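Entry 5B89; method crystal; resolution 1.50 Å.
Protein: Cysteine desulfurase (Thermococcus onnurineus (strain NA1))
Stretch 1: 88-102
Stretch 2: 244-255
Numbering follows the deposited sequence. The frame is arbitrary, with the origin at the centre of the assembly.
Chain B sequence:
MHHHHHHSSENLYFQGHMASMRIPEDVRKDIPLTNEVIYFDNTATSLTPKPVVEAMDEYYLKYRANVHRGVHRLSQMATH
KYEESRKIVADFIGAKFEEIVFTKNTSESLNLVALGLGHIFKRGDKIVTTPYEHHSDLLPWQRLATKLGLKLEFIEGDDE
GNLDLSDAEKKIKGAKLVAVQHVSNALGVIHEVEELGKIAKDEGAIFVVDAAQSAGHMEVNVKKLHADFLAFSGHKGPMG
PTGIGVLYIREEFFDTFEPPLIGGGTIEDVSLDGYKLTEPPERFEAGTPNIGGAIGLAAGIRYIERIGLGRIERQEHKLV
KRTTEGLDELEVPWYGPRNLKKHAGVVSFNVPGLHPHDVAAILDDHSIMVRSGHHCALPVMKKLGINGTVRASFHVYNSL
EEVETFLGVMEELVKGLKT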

ATOM      1  N   ILE B  88      -1.352   2.675  18.618  1.00  9.14           N
ATOM      2  CA  ILE B  88      -2.343   1.647  18.865  1.00  8.95           C
ATOM      3  C   ILE B  88      -1.803   0.287  18.327  1.00 11.00           C
ATOM      4  O   ILE B  88      -2.000  -0.745  18.954  1.00 10.93           O
ATOM      5  CB  ILE B  88      -3.741   2.045  18.288  1.00 10.95           C
ATOM      6  CG1 ILE B  88      -4.332   3.154  19.161  1.00 11.25           C
ATOM      7  CG2 ILE B  88      -4.663   0.894  18.124  1.00 11.47           C
ATOM      8  CD1 ILE B  88      -5.488   3.893  18.474  1.00 12.64           C
ATOM      9  N   VAL B  89      -1.229   0.270  17.115  1.00 10.61           N
ATOM     10  CA  VAL B  89      -0.714  -0.973  16.541  1.00 10.76           C
ATOM     11  C   VAL B  89       0.447  -1.470  17.429  1.00 10.77           C
ATOM     12  O   VAL B  89       0.541  -2.668  17.710  1.00 11.23           O
ATOM     13  CB  VAL B  89      -0.217  -0.699  15.105  1.00 11.54           C
ATOM     14  CG1 VAL B  89       0.519  -1.935  14.601  1.00 12.81           C
ATOM     15  CG2 VAL B  89      -1.397  -0.392  14.229  1.00 13.36           C
ATOM     16  N   ALA B  90       1.329  -0.587  17.803  1.00 10.67           N
ATOM     17  CA  ALA B  90       2.482  -0.966  18.688  1.00 10.34           C
ATOM     18  C   ALA B  90       1.962  -1.601  19.955  1.00 11.12           C
ATOM     19  O   ALA B  90       2.429  -2.716  20.317  1.00 12.48           O
ATOM     20  CB  ALA B  90       3.319   0.243  18.977  1.00 10.87           C
ATOM     21  N   ASP B  91       1.036  -0.968  20.623  1.00 10.50           N
ATOM     22  CA  ASP B  91       0.534  -1.539  21.844  1.00 12.27           C
ATOM     23  C   ASP B  91      -0.155  -2.885  21.645  1.00 12.42           C
ATOM     24  O   ASP B  91      -0.059  -3.705  22.485  1.00 14.81           O
ATOM     25  CB  ASP B  91      -0.366  -0.589  22.625  1.00 13.65           C
ATOM     26  CG  ASP B  91       0.349   0.613  23.157  1.00 19.68           C
ATOM     27  OD1 ASP B  91       1.521   0.605  23.330  1.00 21.94           O
ATOM     28  OD2 ASP B  91      -0.337   1.573  23.439  1.00 24.65           O
ATOM     29  N   PHE B  92      -0.834  -3.074  20.536  1.00 11.27           N
ATOM     30  CA  PHE B  92      -1.543  -4.306  20.269  1.00 12.13           C
ATOM     31  C   PHE B  92      -0.599  -5.523  20.242  1.00 12.70           C
ATOM     32  O   PHE B  92      -0.987  -6.533  20.655  1.00 13.87           O
ATOM     33  CB  PHE B  92      -2.286  -4.139  18.920  1.00 12.97           C
ATOM     34  CG  PHE B  92      -3.150  -5.301  18.498  1.00 12.39           C
ATOM     35  CD1 PHE B  92      -4.203  -5.696  19.253  1.00 14.37           C
ATOM     36  CD2 PHE B  92      -2.940  -5.901  17.321  1.00 15.18           C
ATOM     37  CE1 PHE B  92      -5.007  -6.721  18.839  1.00 14.64           C
ATOM     38  CE2 PHE B  92      -3.746  -6.909  16.891  1.00 15.12           C
ATOM     39  CZ  PHE B  92      -4.769  -7.318  17.655  1.00 16.18           C
ATOM     40  N   ILE B  93       0.618  -5.325  19.761  1.00 11.13           N
ATOM     41  CA  ILE B  93       1.604  -6.384  19.657  1.00 12.47           C
ATOM     42  C   ILE B  93       2.760  -6.326  20.640  1.00 12.30           C
ATOM     43  O   ILE B  93       3.632  -7.066  20.583  1.00 13.56           O
ATOM     44  CB  ILE B  93       2.108  -6.626  18.224  1.00 12.73           C
ATOM     45  CG1 ILE B  93       2.962  -5.470  17.744  1.00 12.91           C
ATOM     46  CG2 ILE B  93       0.921  -6.825  17.321  1.00 12.96           C
ATOM     47  CD1 ILE B  93       3.607  -5.707  16.405  1.00 12.84           C
ATOM     48  N   GLY B  94       2.670  -5.378  21.526  1.00 10.60           N
ATOM     49  CA  GLY B  94       3.716  -5.260  22.581  1.00 11.92           C
ATOM     50  C   GLY B  94       4.967  -4.633  22.087  1.00 13.16           C
ATOM     51  O   GLY B  94       6.087  -4.838  22.729  1.00 15.01           O
ATOM     52  N   ALA B  95       4.995  -3.822  21.024  1.00 12.36           N
ATOM     53  CA  ALA B  95       6.176  -3.171  20.501  1.00 12.28           C
ATOM     54  C   ALA B  95       6.273  -1.710  20.929  1.00 10.96           C
ATOM     55  O   ALA B  95       5.267  -1.176  21.423  1.00 13.21           O
ATOM     56  CB  ALA B  95       6.096  -3.213  18.983  1.00 12.82           C
ATOM     57  N   LYS B  96       7.394  -1.117  20.657  1.00 12.29           N
ATOM     58  CA  LYS B  96       7.556   0.338  20.823  1.00 12.54           C
ATOM     59  C   LYS B  96       7.015   0.992  19.547  1.00 13.34           C
ATOM     60  O   LYS B  96       7.072   0.404  18.434  1.00 12.02           O
ATOM     61  CB  LYS B  96       8.993   0.731  20.989  1.00 14.82           C
ATOM     62  CG  LYS B  96       9.685   0.082  22.250  1.00 18.40           C
ATOM     63  CD  LYS B  96      11.136   0.564  22.333  1.00 22.19           C
ATOM     64  CE  LYS B  96      11.900   0.007  23.557  1.00 29.24           C
ATOM     65  NZ  LYS B  96      13.185   0.753  23.685  1.00 34.40           N
ATOM     66  N   PHE B  97       6.591   2.238  19.701  1.00 12.49           N
ATOM     67  CA  PHE B  97       6.155   3.081  18.534  1.00 11.80           C
ATOM     68  C   PHE B  97       7.103   2.996  17.407  1.00 12.41           C
ATOM     69  O   PHE B  97       6.663   2.775  16.233  1.00 13.04           O
ATOM     70  CB  PHE B  97       6.122   4.529  19.071  1.00 13.13           C
ATOM     71  CG  PHE B  97       5.662   5.557  18.034  1.00 13.24           C
ATOM     72  CD1 PHE B  97       4.319   5.817  17.878  1.00 13.46           C
ATOM     73  CD2 PHE B  97       6.571   6.261  17.289  1.00 14.88           C
ATOM     74  CE1 PHE B  97       3.932   6.804  16.952  1.00 14.74           C
ATOM     75  CE2 PHE B  97       6.153   7.205  16.334  1.00 15.70           C
ATOM     76  CZ  PHE B  97       4.844   7.456  16.234  1.00 14.40           C
ATOM     77  N   GLU B  98       8.395   3.197  17.588  1.00 12.32           N
ATOM     78  CA  GLU B  98       9.318   3.292  16.518  1.00 13.10           C
ATOM     79  C   GLU B  98       9.658   2.002  15.738  1.00 11.79           C
ATOM     80  O   GLU B  98      10.320   2.047  14.742  1.00 12.45           O
ATOM     81  CB  GLU B  98      10.629   3.930  16.976  1.00 16.03           C
ATOM     82  CG  GLU B  98      11.335   3.239  18.073  1.00 19.98           C
ATOM     83  CD  GLU B  98      10.939   3.839  19.422  1.00 20.96           C
ATOM     84  OE1 GLU B  98       9.775   4.198  19.773  1.00 18.45           O
ATOM     85  OE2 GLU B  98      11.968   3.761  20.234  1.00 30.52           O
ATOM     86  N   GLU B  99       9.170   0.913  16.327  1.00 10.91           N
ATOM     87  CA  GLU B  99       9.421  -0.397  15.724  1.00 10.94           C
ATOM     88  C   GLU B  99       8.307  -0.802  14.720  1.00 12.49           C
ATOM     89  O   GLU B  99       8.417  -1.907  14.151  1.00 11.78           O
ATOM     90  CB  GLU B  99       9.499  -1.478  16.793  1.00 12.04           C
ATOM     91  CG  GLU B  99      10.723  -1.307  17.720  1.00 12.29           C
ATOM     92  CD  GLU B  99      10.731  -2.193  18.979  1.00 11.28           C
ATOM     93  OE1 GLU B  99      11.894  -2.762  19.269  1.00 13.32           O
ATOM     94  OE2 GLU B  99       9.670  -2.400  19.599  1.00 11.86           O
ATOM     95  N   ILE B 100       7.288   0.041  14.581  1.00 10.33           N
ATOM     96  CA  ILE B 100       6.148  -0.248  13.664  1.00 10.13           C
ATOM     97  C   ILE B 100       6.280   0.467  12.347  1.00 10.28           C
ATOM     98  O   ILE B 100       6.402   1.715  12.369  1.00 11.41           O
ATOM     99  CB  ILE B 100       4.825   0.064  14.306  1.00 10.01           C
ATOM    100  CG1 ILE B 100       4.577  -0.711  15.634  1.00 10.82           C
ATOM    101  CG2 ILE B 100       3.667  -0.066  13.343  1.00 10.34           C
ATOM    102  CD1 ILE B 100       4.602  -2.187  15.390  1.00 11.54           C
ATOM    103  N   VAL B 101       6.312  -0.287  11.243  1.00  9.53           N
ATOM    104  CA  VAL B 101       6.348   0.288   9.878  1.00 10.20           C
ATOM    105  C   VAL B 101       5.045  -0.126   9.192  1.00 10.19           C
ATOM    106  O   VAL B 101       4.646  -1.293   9.205  1.00 10.33           O
ATOM    107  CB  VAL B 101       7.533  -0.238   9.117  1.00 10.91           C
ATOM    108  CG1 VAL B 101       7.619   0.154   7.623  1.00 12.51           C
ATOM    109  CG2 VAL B 101       8.883   0.172   9.793  1.00 14.75           C
ATOM    110  N   PHE B 102       4.382   0.810   8.512  1.00  9.81           N
ATOM    111  CA  PHE B 102       3.237   0.482   7.707  1.00  9.92           C
ATOM    112  C   PHE B 102       3.644   0.154   6.293  1.00 10.00           C
ATOM    113  O   PHE B 102       4.442   0.819   5.637  1.00 10.98           O
ATOM    114  CB  PHE B 102       2.214   1.619   7.735  1.00  9.99           C
ATOM    115  CG  PHE B 102       1.546   1.807   9.063  1.00  9.42           C
ATOM    116  CD1 PHE B 102       0.741   0.791   9.549  1.00 10.81           C
ATOM    117  CD2 PHE B 102       1.658   2.971   9.821  1.00 10.45           C
ATOM    118  CE1 PHE B 102       0.103   0.913  10.771  1.00 11.29           C
ATOM    119  CE2 PHE B 102       0.978   3.091  11.023  1.00 11.89           C
ATOM    120  CZ  PHE B 102       0.166   2.117  11.483  1.00 11.68           C
ATOM    121  N   ILE B 244      -3.427  -2.025   4.010  1.00  8.78           N
ATOM    122  CA  ILE B 244      -2.568  -1.673   5.152  1.00  9.90           C
ATOM    123  C   ILE B 244      -2.032  -2.918   5.801  1.00  9.42           C
ATOM    124  O   ILE B 244      -2.760  -3.819   6.211  1.00 11.70           O
ATOM    125  CB  ILE B 244      -3.337  -0.772   6.171  1.00  9.13           C
ATOM    126  CG1 ILE B 244      -2.411  -0.173   7.198  1.00  9.72           C
ATOM    127  CG2 ILE B 244      -4.562  -1.413   6.764  1.00 10.43           C
ATOM    128  CD1 ILE B 244      -1.503   0.925   6.697  1.00 10.43           C
ATOM    129  N   GLY B 245      -0.770  -2.984   5.852  1.00  8.23           N
ATOM    130  CA  GLY B 245      -0.047  -4.035   6.565  1.00  8.75           C
ATOM    131  C   GLY B 245       0.873  -3.436   7.575  1.00  9.16           C
ATOM    132  O   GLY B 245       1.177  -2.243   7.596  1.00  9.17           O
ATOM    133  N   VAL B 246       1.458  -4.327   8.389  1.00  8.43           N
ATOM    134  CA  VAL B 246       2.421  -3.935   9.428  1.00 10.01           C
ATOM    135  C   VAL B 246       3.668  -4.786   9.305  1.00 10.54           C
ATOM    136  O   VAL B 246       3.583  -5.970   9.037  1.00  9.90           O
ATOM    137  CB  VAL B 246       1.766  -4.072  10.819  1.00  9.54           C
ATOM    138  CG1 VAL B 246       2.824  -3.878  11.925  1.00 11.57           C
ATOM    139  CG2 VAL B 246       0.624  -3.142  10.999  1.00 10.37           C
ATOM    140  N   LEU B 247       4.799  -4.113   9.456  1.00 10.28           N
ATOM    141  CA  LEU B 247       6.085  -4.750   9.647  1.00 11.18           C
ATOM    142  C   LEU B 247       6.658  -4.236  10.961  1.00  9.99           C
ATOM    143  O   LEU B 247       6.945  -3.035  11.130  1.00 10.61           O
ATOM    144  CB  LEU B 247       7.039  -4.520   8.522  1.00 11.50           C
ATOM    145  CG  LEU B 247       8.503  -5.084   8.726  1.00 12.04           C
ATOM    146  CD1 LEU B 247       8.427  -6.531   8.918  1.00 13.88           C
ATOM    147  CD2 LEU B 247       9.374  -4.642   7.583  1.00 14.04           C
ATOM    148  N   TYR B 248       6.840  -5.168  11.923  1.00  9.30           N
ATOM    149  CA  TYR B 248       7.599  -4.880  13.127  1.00  9.45           C
ATOM    150  C   TYR B 248       9.017  -5.213  12.930  1.00  9.87           C
ATOM    151  O   TYR B 248       9.363  -6.276  12.418  1.00  9.98           O
ATOM    152  CB  TYR B 248       7.053  -5.771  14.269  1.00 10.40           C
ATOM    153  CG  TYR B 248       7.938  -5.944  15.507  1.00 10.23           C
ATOM    154  CD1 TYR B 248       8.046  -4.930  16.437  1.00 11.96           C
ATOM    155  CD2 TYR B 248       8.684  -7.050  15.643  1.00 13.22           C
ATOM    156  CE1 TYR B 248       8.783  -5.101  17.551  1.00 11.73           C
ATOM    157  CE2 TYR B 248       9.455  -7.221  16.742  1.00 12.45           C
ATOM    158  CZ  TYR B 248       9.509  -6.227  17.666  1.00 11.86           C
ATOM    159  OH  TYR B 248      10.300  -6.322  18.871  1.00 12.82           O
ATOM    160  N   ILE B 249       9.853  -4.233  13.290  1.00  9.44           N
ATOM    161  CA  ILE B 249      11.331  -4.335  13.270  1.00 10.22           C
ATOM    162  C   ILE B 249      11.853  -4.057  14.627  1.00 10.93           C
ATOM    163  O   ILE B 249      11.761  -2.944  15.162  1.00 10.52           O
ATOM    164  CB  ILE B 249      11.945  -3.337  12.306  1.00 10.65           C
ATOM    165  CG1 ILE B 249      11.382  -3.469  10.873  1.00 11.67           C
ATOM    166  CG2 ILE B 249      13.459  -3.417  12.341  1.00 11.50           C
ATOM    167  CD1 ILE B 249      11.786  -2.367   9.941  1.00 14.18           C
ATOM    168  N   ARG B 250      12.365  -5.102  15.310  1.00 10.92           N
ATOM    169  CA  ARG B 250      12.928  -4.834  16.650  1.00 12.99           C
ATOM    170  C   ARG B 250      14.162  -3.898  16.576  1.00 11.18           C
ATOM    171  O   ARG B 250      14.952  -3.947  15.669  1.00 11.06           O
ATOM    172  CB  ARG B 250      13.342  -6.228  17.194  1.00 13.96           C
ATOM    173  CG  ARG B 250      13.802  -6.188  18.653  1.00 16.64           C
ATOM    174  CD  ARG B 250      13.725  -7.478  19.423  1.00 20.40           C
ATOM    175  NE  ARG B 250      14.779  -8.209  18.944  1.00 22.03           N
ATOM    176  CZ  ARG B 250      15.991  -8.307  19.545  1.00 34.64           C
ATOM    177  NH1 ARG B 250      16.321  -7.532  20.600  1.00 34.20           N
ATOM    178  NH2 ARG B 250      16.905  -9.165  19.030  1.00 36.21           N
ATOM    179  N   GLU B 251      14.160  -3.019  17.577  1.00 11.95           N
ATOM    180  CA  GLU B 251      15.108  -1.917  17.555  1.00 13.67           C
ATOM    181  C   GLU B 251      16.568  -2.286  17.429  1.00 14.53           C
ATOM    182  O   GLU B 251      17.376  -1.564  16.860  1.00 14.99           O
ATOM    183  CB  GLU B 251      14.875  -0.994  18.761  1.00 18.12           C
ATOM    184  CG  GLU B 251      15.159  -1.549  20.092  1.00 19.60           C
ATOM    185  CD  GLU B 251      14.894  -0.574  21.263  1.00 26.03           C
ATOM    186  OE1 GLU B 251      14.777   0.631  21.020  1.00 29.34           O
ATOM    187  OE2 GLU B 251      14.774  -1.083  22.374  1.00 36.77           O
ATOM    188  N   GLU B 252      16.912  -3.478  17.954  1.00 14.89           N
ATOM    189  CA  GLU B 252      18.216  -3.923  17.739  1.00 17.10           C
ATOM    190  C   GLU B 252      18.680  -4.077  16.318  1.00 16.90           C
ATOM    191  O   GLU B 252      19.894  -4.106  16.007  1.00 19.56           O
ATOM    192  CB  GLU B 252      18.486  -5.160  18.558  1.00 26.60           C
ATOM    193  CG  GLU B 252      18.521  -6.449  17.846  1.00 36.69           C
ATOM    194  CD  GLU B 252      19.342  -7.497  18.630  1.00 53.66           C
ATOM    195  OE1 GLU B 252      20.205  -8.219  18.033  1.00 67.08           O
ATOM    196  OE2 GLU B 252      19.114  -7.604  19.863  1.00 61.35           O
ATOM    197  N   PHE B 253      17.761  -4.150  15.301  1.00 13.65           N
ATOM    198  CA  PHE B 253      18.081  -4.175  13.925  1.00 14.36           C
ATOM    199  C   PHE B 253      18.039  -2.876  13.184  1.00 14.22           C
ATOM    200  O   PHE B 253      18.312  -2.869  11.990  1.00 16.07           O
ATOM    201  CB  PHE B 253      17.103  -5.197  13.220  1.00 15.19           C
ATOM    202  CG  PHE B 253      17.337  -6.584  13.730  1.00 14.54           C
ATOM    203  CD1 PHE B 253      18.299  -7.421  13.138  1.00 16.67           C
ATOM    204  CD2 PHE B 253      16.673  -6.997  14.860  1.00 16.32           C
ATOM    205  CE1 PHE B 253      18.529  -8.696  13.693  1.00 18.92           C
ATOM    206  CE2 PHE B 253      16.952  -8.236  15.386  1.00 19.00           C
ATOM    207  CZ  PHE B 253      17.854  -9.044  14.802  1.00 18.24           C
ATOM    208  N   PHE B 254      17.827  -1.756  13.890  1.00 15.28           N
ATOM    209  CA  PHE B 254      17.813  -0.455  13.147  1.00 14.81           C
ATOM    210  C   PHE B 254      19.161  -0.175  12.470  1.00 19.77           C
ATOM    211  O   PHE B 254      19.152   0.489  11.466  1.00 23.53           O
ATOM    212  CB  PHE B 254      17.433   0.643  14.085  1.00 14.65           C
ATOM    213  CG  PHE B 254      16.035   0.617  14.619  1.00 13.55           C
ATOM    214  CD1 PHE B 254      14.985  -0.204  14.086  1.00 14.65           C
ATOM    215  CD2 PHE B 254      15.624   1.452  15.652  1.00 14.71           C
ATOM    216  CE1 PHE B 254      13.704  -0.066  14.567  1.00 13.99           C
ATOM    217  CE2 PHE B 254      14.349   1.537  16.136  1.00 14.26           C
ATOM    218  CZ  PHE B 254      13.357   0.747  15.551  1.00 13.48           C
ATOM    219  N   ASP B 255      20.298  -0.655  13.002  1.00 20.64           N
ATOM    220  CA  ASP B 255      21.650  -0.376  12.372  1.00 27.57           C
ATOM    221  C   ASP B 255      22.048  -1.439  11.354  1.00 30.38           C
ATOM    222  O   ASP B 255      23.145  -1.425  10.861  1.00 32.97           O
ATOM    223  CB  ASP B 255      22.760  -0.334  13.487  1.00 30.11           C
ATOM    224  CG  ASP B 255      22.690   0.921  14.356  1.00 39.34           C
ATOM    225  OD1 ASP B 255      22.095   1.924  13.912  1.00 34.24           O
ATOM    226  OD2 ASP B 255      23.206   0.890  15.504  1.00 43.89           O
TER

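Two segments of one cysteine desulfurase chain, at least 142 residues apart in sequence wherever they touch, bury 744 Å² between them. Strand 100-102 runs antiparallel to strand 245-249, their directions 149° apart. Val-101 and Leu-247 form the hydrogen-bonded pair, Val-101 N to Leu-247 O and Leu-247 N to Val-101 O both measuring 2.8 Å; Ile-100/Tyr-248 and Phe-102/Val-246 flank it as non-hydrogen-bonded pairs. The ladder extends past the strand start, where Ile-249 N donates to Glu-99 O (2.9 Å, nearly linear at 170°). Between these bonds, CA-H groups approach carbonyls, as in Tyr-248 CA to Glu-99 O at 3.2 Å.

The helix that includes Val-89 and Ile-93 lies over the sheet face that carries Ile-100, Phe-102, Val-246 and Tyr-248, where buried hydrocarbon side chains meet by van der Waals contact, out of water. Val-89 CG1 meets Val-246 CG2 at 3.8 Å, and Ile-93 CD1 reaches Tyr-248 CB at 4.1 Å. Gly-94, with positive phi, closes the helix in a Schellman motif; beyond it, Ala-95 CB packs 3.6 Å from Tyr-248 CE1. Phe-102 CD1 contacts Ile-244 CD1 at 3.6 Å. On the face bearing Val-101 and Leu-247, Val-101 CG2 lies 3.9 Å from Ile-249 CD1.

The buried Glu-99 carboxylate serves both stretches. Glu-99 OE1 accepts from Glu-251 N across the contact (2.8 Å), while Glu-99 OE2 accepts from Lys-96 N (2.8 Å) and sits at the edge of the Tyr-248 ring. Lys-96, its side chain extended beyond chi1, forms a salt bridge from NZ to Glu-251 OE2 (2.8 Å). That positive charge helps offset the crowding of carboxylates, with Glu-98 OE2 only 4.3 Å from Glu-251 OE1. Nearby, Phe-254 CZ approaches Glu-98 O at 3.4 Å and Glu-99 CG at 4.0 Å, packing against the aliphatic part of Glu-99.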